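Local structure of leucine aminopeptidase (Legionella pneumophila, 5GNE) at residues D284-G289 and F326-P331. The protein is a zinc-binding M28-family aminopeptidase that probably removes residues from the N-terminal end of peptides. Sequence-based numbering, arbitrary orientation.
Sequences DYVDKG and FKTTYP
V286 and D287 sit over T328, and the tight part of the contact gathers around the T328 carbonyl. D287 N donates to T328 O at 2.8 Å, with an N-H...O angle of 157° and the donor in the carbonyl plane. V286 CB also lies 3.4 Å from T328 O, so the oxygen is covered by carbon beside its bond. The V286 and T328 side chains cross at about a right angle: V286 CG1, anti to the carbonyl carbon (chi1 -69°), meets T328 CG2 at 3.6 Å. T328 CG2 also lies 3.7 Å from Y285 O. Toward Y330 the packing thins, since V286 CG1 comes only within 4.2 Å of Y330 CB. In the mixed sheet of this M28 peptidase domain, strand 328-332 runs parallel to strand 259-264 and antiparallel to strand 279-282, and residues 284-287 lead from the latter into helix 288-302. D287 is the N-cap of that helix, its OD1 accepting from L290 N. Y330 starts out toward residues 284-289, but its ring runs on past them, and its OH is hydrogen-bonded to the backbone O of the zinc ligand D266. K327 CG packs closely on the D287 carboxylate, 3.6 Å from OD2. The charged ends stay apart on the more open side of the contact: K327 NZ is 4.5 Å from D287 OD1, too long for a salt bridge, although the opposite charges may still attract weakly.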
ATOM      1  N   ASP A 284       8.691 -10.513  -6.055  1.00 69.48           N
ATOM      2  CA  ASP A 284       8.472  -9.914  -7.370  1.00 80.12           C
ATOM      3  C   ASP A 284       7.921  -8.479  -7.282  1.00 69.08           C
ATOM      4  O   ASP A 284       7.204  -8.110  -6.354  1.00 65.58           O
ATOM      5  CB  ASP A 284       7.597 -10.829  -8.256  1.00 90.99           C
ATOM      6  CG  ASP A 284       6.370 -11.362  -7.546  1.00 89.77           C
ATOM      7  OD1 ASP A 284       5.579 -10.556  -7.025  1.00 85.50           O
ATOM      8  OD2 ASP A 284       6.197 -12.608  -7.525  1.00 82.41           O
ATOM      9  N   TYR A 285       8.276  -7.675  -8.272  1.00 56.24           N
ATOM     10  CA  TYR A 285       7.768  -6.326  -8.365  1.00 55.03           C
ATOM     11  C   TYR A 285       8.199  -5.462  -7.182  1.00 55.24           C
ATOM     12  O   TYR A 285       7.511  -4.522  -6.811  1.00 51.61           O
ATOM     13  CB  TYR A 285       6.244  -6.339  -8.510  1.00 61.27           C
ATOM     14  CG  TYR A 285       5.811  -6.304  -9.954  1.00 68.60           C
ATOM     15  CD1 TYR A 285       5.634  -5.084 -10.610  1.00 79.18           C
ATOM     16  CD2 TYR A 285       5.600  -7.467 -10.669  1.00 62.95           C
ATOM     17  CE1 TYR A 285       5.250  -5.030 -11.937  1.00 77.87           C
ATOM     18  CE2 TYR A 285       5.220  -7.425 -11.996  1.00 70.06           C
ATOM     19  CZ  TYR A 285       5.047  -6.204 -12.622  1.00 81.69           C
ATOM     20  OH  TYR A 285       4.667  -6.156 -13.941  1.00 97.75           O
ATOM     21  N   VAL A 286       9.361  -5.788  -6.622  1.00 46.44           N
ATOM     22  CA  VAL A 286       9.983  -5.039  -5.524  1.00 43.50           C
ATOM     23  C   VAL A 286      11.453  -4.875  -5.854  1.00 42.09           C
ATOM     24  O   VAL A 286      11.949  -5.525  -6.755  1.00 51.29           O
ATOM     25  CB  VAL A 286       9.843  -5.745  -4.154  1.00 48.88           C
ATOM     26  CG1 VAL A 286       8.395  -5.729  -3.685  1.00 50.95           C
ATOM     27  CG2 VAL A 286      10.349  -7.182  -4.247  1.00 45.58           C
ATOM     28  N   ASP A 287      12.135  -3.983  -5.152  1.00 44.37           N
ATOM     29  CA  ASP A 287      13.583  -3.824  -5.276  1.00 45.70           C
ATOM     30  C   ASP A 287      14.277  -4.896  -4.461  1.00 51.98           C
ATOM     31  O   ASP A 287      14.011  -5.030  -3.264  1.00 55.08           O
ATOM     32  CB  ASP A 287      14.033  -2.450  -4.780  1.00 44.76           C
ATOM     33  CG  ASP A 287      15.493  -2.168  -5.072  1.00 48.55           C
ATOM     34  OD1 ASP A 287      16.318  -2.151  -4.135  1.00 51.97           O
ATOM     35  OD2 ASP A 287      15.812  -1.943  -6.253  1.00 59.28           O
ATOM     36  N   LYS A 288      15.169  -5.652  -5.090  1.00 59.00           N
ATOM     37  CA  LYS A 288      15.866  -6.725  -4.389  1.00 60.12           C
ATOM     38  C   LYS A 288      16.805  -6.172  -3.341  1.00 54.61           C
ATOM     39  O   LYS A 288      16.836  -6.686  -2.237  1.00 59.83           O
ATOM     40  CB  LYS A 288      16.646  -7.600  -5.389  1.00 68.16           C
ATOM     41  CG  LYS A 288      17.406  -8.820  -4.819  1.00 81.11           C
ATOM     42  CD  LYS A 288      16.505  -9.866  -4.176  1.00 88.66           C
ATOM     43  CE  LYS A 288      17.294 -11.091  -3.661  1.00 96.61           C
ATOM     44  NZ  LYS A 288      17.905 -11.947  -4.748  1.00 95.78           N
ATOM     45  N   GLY A 289      17.468  -5.060  -3.641  1.00 55.31           N
ATOM     46  CA  GLY A 289      18.318  -4.373  -2.676  1.00 60.28           C
ATOM     47  C   GLY A 289      17.583  -3.913  -1.424  1.00 57.89           C
ATOM     48  O   GLY A 289      17.980  -4.232  -0.313  1.00 62.16           O
ATOM     49  N   PHE A 326      10.543   3.656  -8.946  1.00 34.47           N
ATOM     50  CA  PHE A 326      10.866   3.807  -7.536  1.00 42.56           C
ATOM     51  C   PHE A 326      11.168   2.496  -6.851  1.00 40.47           C
ATOM     52  O   PHE A 326      10.581   1.478  -7.192  1.00 56.00           O
ATOM     53  CB  PHE A 326       9.735   4.490  -6.805  1.00 40.99           C
ATOM     54  CG  PHE A 326       9.427   5.861  -7.320  1.00 39.89           C
ATOM     55  CD1 PHE A 326      10.136   6.952  -6.881  1.00 41.30           C
ATOM     56  CD2 PHE A 326       8.390   6.055  -8.198  1.00 45.41           C
ATOM     57  CE1 PHE A 326       9.819   8.213  -7.316  1.00 44.53           C
ATOM     58  CE2 PHE A 326       8.064   7.316  -8.640  1.00 49.21           C
ATOM     59  CZ  PHE A 326       8.788   8.403  -8.201  1.00 44.83           C
ATOM     60  N   LYS A 327      12.100   2.519  -5.899  1.00 48.25           N
ATOM     61  CA  LYS A 327      12.473   1.323  -5.140  1.00 40.89           C
ATOM     62  C   LYS A 327      11.470   1.002  -4.049  1.00 41.39           C
ATOM     63  O   LYS A 327      11.056   1.844  -3.276  1.00 54.90           O
ATOM     64  CB  LYS A 327      13.865   1.474  -4.550  1.00 41.50           C
ATOM     65  CG  LYS A 327      14.957   1.464  -5.621  1.00 48.37           C
ATOM     66  CD  LYS A 327      16.317   1.718  -5.011  1.00 53.09           C
ATOM     67  CE  LYS A 327      17.428   1.579  -6.018  1.00 52.54           C
ATOM     68  NZ  LYS A 327      18.723   1.490  -5.303  1.00 60.06           N
ATOM     69  N   THR A 328      11.147  -0.265  -3.953  1.00 40.62           N
ATOM     70  CA  THR A 328       9.972  -0.725  -3.269  1.00 34.99           C
ATOM     71  C   THR A 328      10.253  -1.957  -2.439  1.00 39.44           C
ATOM     72  O   THR A 328      10.985  -2.829  -2.861  1.00 53.57           O
ATOM     73  CB  THR A 328       8.893  -0.995  -4.333  1.00 44.09           C
ATOM     74  OG1 THR A 328       8.062   0.168  -4.479  1.00 45.46           O
ATOM     75  CG2 THR A 328       8.053  -2.172  -4.022  1.00 49.41           C
ATOM     76  N   THR A 329       9.693  -2.013  -1.239  1.00 40.60           N
ATOM     77  CA  THR A 329       9.708  -3.250  -0.459  1.00 35.11           C
ATOM     78  C   THR A 329       8.335  -3.502   0.176  1.00 37.61           C
ATOM     79  O   THR A 329       7.616  -2.556   0.510  1.00 38.69           O
ATOM     80  CB  THR A 329      10.794  -3.222   0.633  1.00 37.81           C
ATOM     81  OG1 THR A 329      10.798  -4.479   1.316  1.00 43.94           O
ATOM     82  CG2 THR A 329      10.523  -2.139   1.653  1.00 32.68           C
ATOM     83  N   TYR A 330       7.970  -4.767   0.333  1.00 35.15           N
ATOM     84  CA  TYR A 330       6.625  -5.135   0.788  1.00 39.88           C
ATOM     85  C   TYR A 330       6.639  -6.306   1.786  1.00 45.16           C
ATOM     86  O   TYR A 330       6.627  -7.466   1.387  1.00 50.90           O
ATOM     87  CB  TYR A 330       5.742  -5.443  -0.444  1.00 37.81           C
ATOM     88  CG  TYR A 330       4.297  -5.885  -0.203  1.00 35.48           C
ATOM     89  CD1 TYR A 330       3.666  -5.756   1.038  1.00 39.90           C
ATOM     90  CD2 TYR A 330       3.563  -6.430  -1.240  1.00 41.86           C
ATOM     91  CE1 TYR A 330       2.355  -6.189   1.225  1.00 34.07           C
ATOM     92  CE2 TYR A 330       2.258  -6.856  -1.066  1.00 31.93           C
ATOM     93  CZ  TYR A 330       1.666  -6.738   0.162  1.00 36.29           C
ATOM     94  OH  TYR A 330       0.363  -7.154   0.297  1.00 42.47           O
ATOM     95  N   PRO A 331       6.698  -6.006   3.096  1.00 46.24           N
ATOM     96  CA  PRO A 331       6.555  -7.083   4.096  1.00 39.45           C
ATOM     97  C   PRO A 331       5.085  -7.507   4.258  1.00 43.19           C
ATOM     98  O   PRO A 331       4.197  -6.647   4.321  1.00 42.23           O
ATOM     99  CB  PRO A 331       7.100  -6.443   5.378  1.00 35.08           C
ATOM    100  CG  PRO A 331       6.790  -4.973   5.214  1.00 31.88           C
ATOM    101  CD  PRO A 331       6.936  -4.689   3.724  1.00 34.39           C
TER